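Uncharacterized protein (Thermus thermophilus HB8, PDB 6SCE) probably acts as a DNA nuclease of type III CRISPR defence, switched on by cyclic oligoadenylate. Local coordinates at residues K558-G563 with R591-P596. Residues are numbered along the deposited sequence; the frame is centred on the assembly and turned at random.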
ATOM      1  N   LYS A 558      12.885  22.782   3.195  1.00 48.63           N
ATOM      2  CA  LYS A 558      13.958  23.038   4.163  1.00 49.81           C
ATOM      3  C   LYS A 558      14.935  24.086   3.618  1.00 52.78           C
ATOM      4  O   LYS A 558      15.058  24.251   2.397  1.00 46.57           O
ATOM      5  CB  LYS A 558      14.710  21.741   4.488  1.00 51.68           C
ATOM      6  CG  LYS A 558      13.950  20.761   5.388  1.00 54.38           C
ATOM      7  CD  LYS A 558      13.610  21.367   6.741  1.00 55.80           C
ATOM      8  CE  LYS A 558      13.447  20.297   7.806  1.00 58.22           C
ATOM      9  NZ  LYS A 558      12.701  20.813   8.975  1.00 61.23           N
ATOM     10  N   PRO A 559      15.629  24.813   4.524  1.00 52.89           N
ATOM     11  CA  PRO A 559      16.649  25.758   4.036  1.00 52.10           C
ATOM     12  C   PRO A 559      17.791  25.072   3.289  1.00 51.15           C
ATOM     13  O   PRO A 559      18.267  25.584   2.272  1.00 52.80           O
ATOM     14  CB  PRO A 559      17.159  26.421   5.322  1.00 54.44           C
ATOM     15  CG  PRO A 559      16.056  26.255   6.320  1.00 54.66           C
ATOM     16  CD  PRO A 559      15.380  24.951   5.974  1.00 52.70           C
ATOM     17  N   THR A 560      18.200  23.903   3.771  1.00 50.32           N
ATOM     18  CA  THR A 560      19.342  23.195   3.208  1.00 56.65           C
ATOM     19  C   THR A 560      19.029  21.714   2.955  1.00 58.64           C
ATOM     20  O   THR A 560      18.052  21.191   3.492  1.00 59.72           O
ATOM     21  CB  THR A 560      20.544  23.317   4.175  1.00 57.26           C
ATOM     22  OG1 THR A 560      20.740  24.703   4.507  1.00 56.84           O
ATOM     23  CG2 THR A 560      21.805  22.806   3.555  1.00 60.09           C
ATOM     24  N   ASP A 561      19.861  21.071   2.128  1.00 58.82           N
ATOM     25  CA  ASP A 561      19.897  19.612   1.986  1.00 63.58           C
ATOM     26  C   ASP A 561      19.977  18.858   3.322  1.00 64.72           C
ATOM     27  O   ASP A 561      19.634  17.679   3.389  1.00 61.38           O
ATOM     28  CB  ASP A 561      21.061  19.185   1.072  1.00 66.93           C
ATOM     29  CG  ASP A 561      22.443  19.494   1.661  1.00 70.92           C
ATOM     30  OD1 ASP A 561      22.787  20.688   1.823  1.00 67.43           O
ATOM     31  OD2 ASP A 561      23.207  18.536   1.915  1.00 72.61           O
ATOM     32  N   GLU A 562      20.399  19.551   4.376  1.00 63.23           N
ATOM     33  CA  GLU A 562      20.593  18.952   5.689  1.00 68.06           C
ATOM     34  C   GLU A 562      19.254  18.602   6.373  1.00 63.29           C
ATOM     35  O   GLU A 562      19.122  17.549   7.002  1.00 60.75           O
ATOM     36  CB  GLU A 562      21.405  19.918   6.564  1.00 73.35           C
ATOM     37  CG  GLU A 562      22.187  19.264   7.693  1.00 81.60           C
ATOM     38  CD  GLU A 562      23.041  20.266   8.465  1.00 86.98           C
ATOM     39  OE1 GLU A 562      22.550  21.380   8.748  1.00 91.58           O
ATOM     40  OE2 GLU A 562      24.202  19.941   8.796  1.00 90.08           O
ATOM     41  N   GLY A 563      18.276  19.495   6.268  1.00 57.95           N
ATOM     42  CA  GLY A 563      16.950  19.242   6.829  1.00 58.51           C
ATOM     43  C   GLY A 563      16.265  18.096   6.098  1.00 57.49           C
ATOM     44  O   GLY A 563      15.564  17.279   6.714  1.00 58.28           O
ATOM     45  N   ARG A 591      18.742  25.906  -0.648  1.00 62.01           N
ATOM     46  CA  ARG A 591      20.122  25.717  -1.106  1.00 68.85           C
ATOM     47  C   ARG A 591      20.614  24.276  -0.911  1.00 62.28           C
ATOM     48  O   ARG A 591      20.691  23.783   0.215  1.00 57.93           O
ATOM     49  CB  ARG A 591      21.053  26.681  -0.350  1.00 75.65           C
ATOM     50  CG  ARG A 591      22.440  26.873  -0.969  1.00 80.76           C
ATOM     51  CD  ARG A 591      22.442  27.612  -2.308  1.00 84.71           C
ATOM     52  NE  ARG A 591      21.662  28.858  -2.295  1.00 90.40           N
ATOM     53  CZ  ARG A 591      21.910  29.938  -3.043  1.00 90.38           C
ATOM     54  NH1 ARG A 591      22.932  29.979  -3.899  1.00 89.28           N
ATOM     55  NH2 ARG A 591      21.113  30.998  -2.933  1.00 87.31           N
ATOM     56  N   TRP A 592      20.968  23.613  -2.006  1.00 61.55           N
ATOM     57  CA  TRP A 592      21.632  22.316  -1.925  1.00 66.75           C
ATOM     58  C   TRP A 592      23.148  22.505  -1.936  1.00 70.76           C
ATOM     59  O   TRP A 592      23.673  23.231  -2.776  1.00 67.75           O
ATOM     60  CB  TRP A 592      21.228  21.396  -3.085  1.00 67.89           C
ATOM     61  CG  TRP A 592      21.592  19.965  -2.789  1.00 73.00           C
ATOM     62  CD1 TRP A 592      22.813  19.369  -2.967  1.00 72.92           C
ATOM     63  CD2 TRP A 592      20.741  18.965  -2.217  1.00 72.74           C
ATOM     64  NE1 TRP A 592      22.768  18.060  -2.553  1.00 73.15           N
ATOM     65  CE2 TRP A 592      21.508  17.786  -2.085  1.00 73.85           C
ATOM     66  CE3 TRP A 592      19.406  18.951  -1.806  1.00 70.17           C
ATOM     67  CZ2 TRP A 592      20.981  16.606  -1.558  1.00 70.69           C
ATOM     68  CZ3 TRP A 592      18.885  17.778  -1.287  1.00 69.97           C
ATOM     69  CH2 TRP A 592      19.672  16.624  -1.165  1.00 69.65           C
ATOM     70  N   ARG A 593      23.836  21.820  -1.022  1.00 78.51           N
ATOM     71  CA  ARG A 593      25.299  21.878  -0.920  1.00 82.29           C
ATOM     72  C   ARG A 593      25.981  20.524  -1.112  1.00 86.18           C
ATOM     73  O   ARG A 593      26.649  20.310  -2.125  1.00 90.67           O
ATOM     74  CB  ARG A 593      25.703  22.476   0.425  1.00 81.97           C
ATOM     75  CG  ARG A 593      25.531  23.979   0.438  1.00 88.93           C
ATOM     76  CD  ARG A 593      25.330  24.549   1.827  1.00 91.66           C
ATOM     77  NE  ARG A 593      24.728  25.878   1.739  1.00 94.28           N
ATOM     78  CZ  ARG A 593      24.468  26.664   2.780  1.00 95.58           C
ATOM     79  NH1 ARG A 593      24.761  26.274   4.019  1.00 93.74           N
ATOM     80  NH2 ARG A 593      23.913  27.853   2.576  1.00 96.98           N
ATOM     81  N   GLY A 594      25.799  19.620  -0.149  1.00 85.20           N
ATOM     82  CA  GLY A 594      26.633  18.420  -0.019  1.00 82.73           C
ATOM     83  C   GLY A 594      26.564  17.382  -1.131  1.00 83.23           C
ATOM     84  O   GLY A 594      26.363  17.708  -2.311  1.00 79.59           O
ATOM     85  N   ALA A 595      26.740  16.118  -0.746  1.00 78.86           N
ATOM     86  CA  ALA A 595      26.716  15.006  -1.698  1.00 76.29           C
ATOM     87  C   ALA A 595      25.361  14.894  -2.407  1.00 77.29           C
ATOM     88  O   ALA A 595      24.397  15.564  -2.022  1.00 69.44           O
ATOM     89  CB  ALA A 595      27.041  13.704  -0.980  1.00 77.12           C
ATOM     90  N   PRO A 596      25.284  14.059  -3.463  1.00 79.84           N
ATOM     91  CA  PRO A 596      23.969  13.678  -3.986  1.00 78.56           C
ATOM     92  C   PRO A 596      23.032  13.187  -2.874  1.00 70.35           C
ATOM     93  O   PRO A 596      23.516  12.685  -1.848  1.00 66.62           O
ATOM     94  CB  PRO A 596      24.288  12.523  -4.960  1.00 79.84           C
ATOM     95  CG  PRO A 596      25.773  12.296  -4.883  1.00 81.97           C
ATOM     96  CD  PRO A 596      26.368  13.549  -4.320  1.00 79.87           C
TER
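The carboxylate of Asp561 accepts bonds from two successive backbone N-H groups of 591-596, one of them weak, while the CB of the same residue sits over the face of an indole. The contact lies within a beta-alpha-beta unit, where strand 551-558 turns into helix 561-579 beside the end of the parallel strand 584-592. Arg591 N donates to Pro559 O at 3.0 Å, nearly straight and in the carbonyl plane; Arg591 O then takes a weak bond from Asp561 N. Asp561, the first residue of the helix, has CG between its backbone N and carbonyl carbon (chi1 66°), which brings OD1 and OD2 up to the backbone N-H groups of Arg593 and Gly594. Arg593 N meets OD1 of Asp561 at 3.2 Å from above the carboxylate plane, and Gly594 N reaches OD2 more weakly. Arg565 of the same helix forms a salt bridge with OD2 and also binds Ala595 O, so the carboxylate is probably held as the anion. Below it, CB of Asp561 makes a CH-pi contact over the six-membered ring of Trp592. Replacing Trp592 with an alanine would probably loosen the backbone of 592-595, losing both the face under Asp561 and the indole N-H. That N-H, at NE1, bonds Ala595 O at 3.0 Å, the oxygen lying in the ring plane.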